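Putative large adhesion protein (Lap) involved in biofilm formation (Marinobacter hydrocarbonoclasticus ATCC 49840, PDB 6M8M) is a putative RTX adhesin involved in biofilm formation, whose PA14 domain binds glucose through a calcium ion. Local coordinates at residues 111-123 with 172-184. Residues are numbered along the deposited sequence; the frame is centred on the assembly and turned at random.
Sequences SSDAIVKLTGNLE and PHSVEIVYWDQGG. With CA (calcium ion), chain D; CA (calcium ion), chain E; BGC (beta-D-glucopyranose), chain B.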
loop_
_atom_site.group_PDB
_atom_site.type_symbol
_atom_site.label_atom_id
_atom_site.label_comp_id
_atom_site.label_asym_id
_atom_site.label_seq_id
_atom_site.Cartn_x
_atom_site.Cartn_y
_atom_site.Cartn_z
ATOM N N SER A 111 -9.845 -13.665 -6.248
ATOM C CA SER A 111 -8.761 -14.593 -5.982
ATOM C C SER A 111 -8.603 -14.806 -4.486
ATOM O O SER A 111 -9.185 -14.096 -3.667
ATOM C CB SER A 111 -7.448 -14.084 -6.573
ATOM O OG SER A 111 -7.089 -12.827 -6.007
ATOM N N SER A 112 -7.767 -15.785 -4.141
ATOM C CA SER A 112 -7.522 -16.124 -2.744
ATOM C C SER A 112 -6.730 -15.041 -2.026
ATOM O O SER A 112 -6.972 -14.773 -0.841
ATOM C CB SER A 112 -6.775 -17.457 -2.670
ATOM O OG SER A 112 -5.521 -17.392 -3.325
ATOM N N ASP A 113 -5.739 -14.464 -2.699
ATOM C CA ASP A 113 -4.786 -13.528 -2.129
ATOM C C ASP A 113 -4.811 -12.261 -2.977
ATOM O O ASP A 113 -5.261 -12.262 -4.125
ATOM C CB ASP A 113 -3.367 -14.105 -2.130
ATOM C CG ASP A 113 -3.199 -15.356 -1.248
ATOM O OD1 ASP A 113 -3.998 -16.320 -1.361
ATOM O OD2 ASP A 113 -2.250 -15.392 -0.435
ATOM N N ALA A 114 -4.252 -11.174 -2.456
ATOM C CA ALA A 114 -4.290 -9.918 -3.193
ATOM C C ALA A 114 -3.112 -9.048 -2.802
ATOM O O ALA A 114 -2.642 -9.083 -1.667
ATOM C CB ALA A 114 -5.595 -9.179 -2.923
ATOM N N ILE A 115 -2.665 -8.235 -3.757
ATOM C CA ILE A 115 -1.526 -7.342 -3.582
ATOM C C ILE A 115 -1.944 -5.951 -4.029
ATOM O O ILE A 115 -2.607 -5.800 -5.067
ATOM C CB ILE A 115 -0.329 -7.822 -4.427
ATOM C CG1 ILE A 115 0.178 -9.182 -3.936
ATOM C CG2 ILE A 115 0.800 -6.812 -4.421
ATOM C CD1 ILE A 115 1.022 -9.925 -4.940
ATOM N N VAL A 116 -1.525 -4.933 -3.272
ATOM C CA VAL A 116 -1.709 -3.538 -3.663
ATOM C C VAL A 116 -0.346 -2.871 -3.695
ATOM O O VAL A 116 0.469 -3.053 -2.779
ATOM C CB VAL A 116 -2.635 -2.800 -2.678
ATOM C CG1 VAL A 116 -2.733 -1.320 -3.029
ATOM C CG2 VAL A 116 -3.996 -3.449 -2.646
ATOM N N LYS A 117 -0.098 -2.087 -4.739
ATOM C CA LYS A 117 1.082 -1.243 -4.833
ATOM C C LYS A 117 0.639 0.194 -5.002
ATOM O O LYS A 117 -0.286 0.478 -5.767
ATOM C CB LYS A 117 1.936 -1.682 -6.002
ATOM C CG LYS A 117 3.158 -0.834 -6.231
ATOM C CD LYS A 117 4.029 -1.481 -7.297
ATOM C CE LYS A 117 5.178 -0.600 -7.712
ATOM N NZ LYS A 117 5.987 -1.305 -8.753
ATOM N N LEU A 118 1.284 1.084 -4.279
ATOM C CA LEU A 118 1.019 2.513 -4.353
ATOM C C LEU A 118 2.326 3.229 -4.612
ATOM O O LEU A 118 3.313 2.978 -3.921
ATOM C CB LEU A 118 0.410 3.007 -3.035
ATOM C CG LEU A 118 -1.007 2.499 -2.753
ATOM C CD1 LEU A 118 -1.302 2.494 -1.266
ATOM C CD2 LEU A 118 -2.028 3.365 -3.475
ATOM N N THR A 119 2.335 4.138 -5.579
ATOM C CA THR A 119 3.547 4.867 -5.916
ATOM C C THR A 119 3.248 6.343 -6.147
ATOM O O THR A 119 2.154 6.731 -6.557
ATOM C CB THR A 119 4.260 4.312 -7.150
ATOM O OG1 THR A 119 3.339 4.252 -8.234
ATOM C CG2 THR A 119 4.817 2.937 -6.892
ATOM N N GLY A 120 4.254 7.159 -5.881
ATOM C CA GLY A 120 4.146 8.571 -6.148
ATOM C C GLY A 120 5.392 9.272 -5.675
ATOM O O GLY A 120 6.414 8.644 -5.408
ATOM N N ASN A 121 5.289 10.583 -5.585
ATOM C CA ASN A 121 6.347 11.443 -5.076
ATOM C C ASN A 121 5.816 12.207 -3.882
ATOM O O ASN A 121 4.676 12.664 -3.882
ATOM C CB ASN A 121 6.812 12.385 -6.165
ATOM C CG ASN A 121 7.499 11.649 -7.292
ATOM O OD1 ASN A 121 8.378 10.826 -7.064
ATOM N ND2 ASN A 121 7.081 11.925 -8.518
ATOM N N LEU A 122 6.650 12.330 -2.857
ATOM C CA LEU A 122 6.261 13.023 -1.639
ATOM C C LEU A 122 6.309 14.528 -1.863
ATOM O O LEU A 122 7.351 15.083 -2.231
ATOM C CB LEU A 122 7.208 12.676 -0.496
ATOM C CG LEU A 122 7.166 11.217 -0.032
ATOM C CD1 LEU A 122 8.257 10.921 0.977
ATOM C CD2 LEU A 122 5.803 10.885 0.553
ATOM N N GLU A 123 5.202 15.195 -1.587
ATOM C CA GLU A 123 5.094 16.644 -1.750
ATOM C C GLU A 123 5.396 17.285 -0.399
ATOM O O GLU A 123 4.532 17.841 0.278
ATOM C CB GLU A 123 3.714 16.996 -2.276
ATOM C CG GLU A 123 3.443 16.471 -3.681
ATOM C CD GLU A 123 4.219 17.224 -4.750
ATOM O OE1 GLU A 123 4.267 16.741 -5.900
ATOM O OE2 GLU A 123 4.783 18.306 -4.460
ATOM N N PRO A 172 12.630 14.588 -7.339
ATOM C CA PRO A 172 11.477 14.171 -6.527
ATOM C C PRO A 172 11.785 13.018 -5.581
ATOM O O PRO A 172 12.673 12.197 -5.823
ATOM C CB PRO A 172 10.440 13.737 -7.574
ATOM C CG PRO A 172 11.223 13.464 -8.813
ATOM C CD PRO A 172 12.380 14.417 -8.782
ATOM N N HIS A 173 11.059 12.987 -4.475
ATOM C CA HIS A 173 11.269 11.996 -3.424
ATOM C C HIS A 173 10.259 10.883 -3.636
ATOM O O HIS A 173 9.093 10.994 -3.252
ATOM C CB HIS A 173 11.136 12.656 -2.064
ATOM C CG HIS A 173 12.149 13.731 -1.844
ATOM N ND1 HIS A 173 13.492 13.457 -1.748
ATOM C CD2 HIS A 173 12.025 15.074 -1.739
ATOM C CE1 HIS A 173 14.158 14.587 -1.577
ATOM N NE2 HIS A 173 13.291 15.581 -1.563
ATOM N N SER A 174 10.717 9.801 -4.235
ATOM C CA SER A 174 9.828 8.713 -4.581
ATOM C C SER A 174 9.365 7.981 -3.333
ATOM O O SER A 174 10.102 7.847 -2.351
ATOM C CB SER A 174 10.557 7.733 -5.491
ATOM O OG SER A 174 11.608 7.092 -4.776
ATOM N N VAL A 175 8.126 7.523 -3.365
ATOM C CA VAL A 175 7.580 6.629 -2.357
ATOM C C VAL A 175 6.949 5.442 -3.068
ATOM O O VAL A 175 6.257 5.605 -4.080
ATOM C CB VAL A 175 6.599 7.359 -1.414
ATOM C CG1 VAL A 175 5.415 7.983 -2.162
ATOM C CG2 VAL A 175 6.123 6.417 -0.318
ATOM N N GLU A 176 7.251 4.246 -2.574
ATOM C CA GLU A 176 6.713 3.006 -3.117
ATOM C C GLU A 176 6.245 2.154 -1.960
ATOM O O GLU A 176 7.018 1.884 -1.032
ATOM C CB GLU A 176 7.743 2.243 -3.937
ATOM C CG GLU A 176 7.221 0.897 -4.421
ATOM C CD GLU A 176 8.113 0.230 -5.448
ATOM O OE1 GLU A 176 8.683 0.943 -6.301
ATOM O OE2 GLU A 176 8.230 -1.016 -5.405
ATOM N N ILE A 177 4.986 1.747 -2.008
ATOM C CA ILE A 177 4.363 0.922 -0.982
ATOM C C ILE A 177 3.894 -0.356 -1.638
ATOM O O ILE A 177 3.209 -0.305 -2.669
ATOM C CB ILE A 177 3.164 1.651 -0.355
ATOM C CG1 ILE A 177 3.624 2.957 0.293
ATOM C CG2 ILE A 177 2.428 0.758 0.631
ATOM C CD1 ILE A 177 2.544 3.979 0.413
ATOM N N VAL A 178 4.231 -1.491 -1.040
ATOM C CA VAL A 178 3.604 -2.754 -1.415
ATOM C C VAL A 178 2.928 -3.315 -0.171
ATOM O O VAL A 178 3.417 -3.138 0.952
ATOM C CB VAL A 178 4.568 -3.770 -2.056
ATOM C CG1 VAL A 178 5.198 -3.194 -3.320
ATOM C CG2 VAL A 178 5.610 -4.225 -1.073
ATOM N N TYR A 179 1.810 -3.992 -0.376
ATOM C CA TYR A 179 0.942 -4.483 0.688
ATOM C C TYR A 179 0.292 -5.754 0.167
ATOM O O TYR A 179 0.024 -5.863 -1.039
ATOM C CB TYR A 179 -0.140 -3.420 1.070
ATOM C CG TYR A 179 -1.358 -4.046 1.684
ATOM C CD1 TYR A 179 -1.407 -4.364 3.030
ATOM C CD2 TYR A 179 -2.431 -4.409 0.890
ATOM C CE1 TYR A 179 -2.505 -5.008 3.577
ATOM C CE2 TYR A 179 -3.522 -5.056 1.415
ATOM C CZ TYR A 179 -3.552 -5.368 2.754
ATOM O OH TYR A 179 -4.638 -6.044 3.220
ATOM N N TRP A 180 0.012 -6.706 1.057
ATOM C CA TRP A 180 -0.742 -7.879 0.632
ATOM C C TRP A 180 -1.690 -8.380 1.700
ATOM O O TRP A 180 -1.522 -8.136 2.903
ATOM C CB TRP A 180 0.184 -9.014 0.199
ATOM C CG TRP A 180 0.923 -9.704 1.305
ATOM C CD1 TRP A 180 0.536 -10.817 1.968
ATOM C CD2 TRP A 180 2.198 -9.341 1.841
ATOM N NE1 TRP A 180 1.481 -11.173 2.893
ATOM C CE2 TRP A 180 2.514 -10.284 2.835
ATOM C CE3 TRP A 180 3.102 -8.301 1.582
ATOM C CZ2 TRP A 180 3.707 -10.241 3.559
ATOM C CZ3 TRP A 180 4.288 -8.259 2.299
ATOM C CH2 TRP A 180 4.577 -9.224 3.278
ATOM N N ASP A 181 -2.688 -9.111 1.205
ATOM C CA ASP A 181 -3.557 -9.947 2.011
ATOM C C ASP A 181 -3.343 -11.399 1.600
ATOM O O ASP A 181 -3.529 -11.750 0.427
ATOM C CB ASP A 181 -5.031 -9.578 1.820
ATOM C CG ASP A 181 -5.941 -10.522 2.567
ATOM O OD1 ASP A 181 -5.564 -10.891 3.692
ATOM O OD2 ASP A 181 -7.000 -10.913 2.025
ATOM N N GLN A 182 -2.948 -12.239 2.558
ATOM C CA GLN A 182 -2.850 -13.678 2.336
ATOM C C GLN A 182 -4.204 -14.362 2.388
ATOM O O GLN A 182 -4.313 -15.532 1.989
ATOM C CB GLN A 182 -1.930 -14.320 3.386
ATOM C CG GLN A 182 -2.436 -14.297 4.819
ATOM C CD GLN A 182 -2.949 -15.627 5.350
ATOM O OE1 GLN A 182 -2.602 -16.721 4.880
ATOM N NE2 GLN A 182 -3.773 -15.534 6.372
ATOM N N GLY A 183 -5.229 -13.674 2.866
ATOM C CA GLY A 183 -6.555 -14.226 3.049
ATOM C C GLY A 183 -7.117 -13.783 4.383
ATOM O O GLY A 183 -6.404 -13.315 5.269
ATOM N N GLY A 184 -8.410 -13.949 4.532
ATOM C CA GLY A 184 -9.087 -13.650 5.796
ATOM C C GLY A 184 -9.519 -12.191 5.860
ATOM O O GLY A 184 -10.242 -11.714 4.984
HETATM CA CA CA D . -3.362 -17.292 0.773
HETATM CA CA CA E . -5.347 -11.273 5.959
HETATM C C2 BGC B . -5.901 -12.902 8.886
HETATM C C3 BGC B . -6.284 -12.878 10.329
HETATM C C4 BGC B . -5.531 -13.929 11.106
HETATM C C5 BGC B . -4.033 -13.762 10.898
HETATM C C6 BGC B . -3.201 -14.791 11.597
HETATM C C1 BGC B . -4.396 -12.749 8.744
HETATM O O1 BGC B . -4.037 -12.831 7.435
HETATM O O2 BGC B . -6.496 -11.846 8.119
HETATM O O3 BGC B . -7.708 -13.077 10.468
HETATM O O4 BGC B . -5.782 -13.773 12.502
HETATM O O5 BGC B . -3.720 -13.836 9.470
HETATM O O6 BGC B . -3.541 -16.093 11.195
HETATM O O HOH W 1 -7.303 -11.977 -0.515
HETATM O O HOH W 2 7.030 -3.190 -6.653
HETATM O O HOH W 3 8.934 14.982 -4.364
HETATM O O HOH W 4 -3.671 -18.317 2.991
#
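Strands 113-122 and 174-181 form an antiparallel pair in the PA14 domain, running from Leu122 N bonded to His173 O (2.8 Å) down to Ala114 and Asp181, whose backbones bond each other in both directions. At that end the pair opens into two calcium sites. Asp113 grips one ion with both carboxylate oxygens, OD1 at 2.4 Å and OD2 at 2.5 Å, and the carbonyl of Gln182 joins it; Gln47 and Asn53 contribute too. Ser112 OG bonds Asp113 OD1 from its anti side, which steadies the carboxylate. The second calcium takes Asp181 OD1 and Gly183 O, completed by Asp136, Asp137, Ala185 and the glucose hydroxyls O1 and O2. Asp181 OD1 also accepts from Gly183 N, from above the carboxylate plane, closing an Asx turn. Gln182, bent at chi2 (105°), swings NE2 onto glucose O1 at 2.9 Å, a nearly straight bond (165°). Midway, Val116 CB meets the edge of the Tyr179 ring at CD2, 3.9 Å away. On the other face, a water bridges Lys117 NZ and Glu176 OE2, which also salt-bridges Lys61. Strand 38-45 flanks 113-122, helix 57-66 covers Ile115, Val178 and Trp180, and strand 186-194 packs under Ile177 and Tyr179.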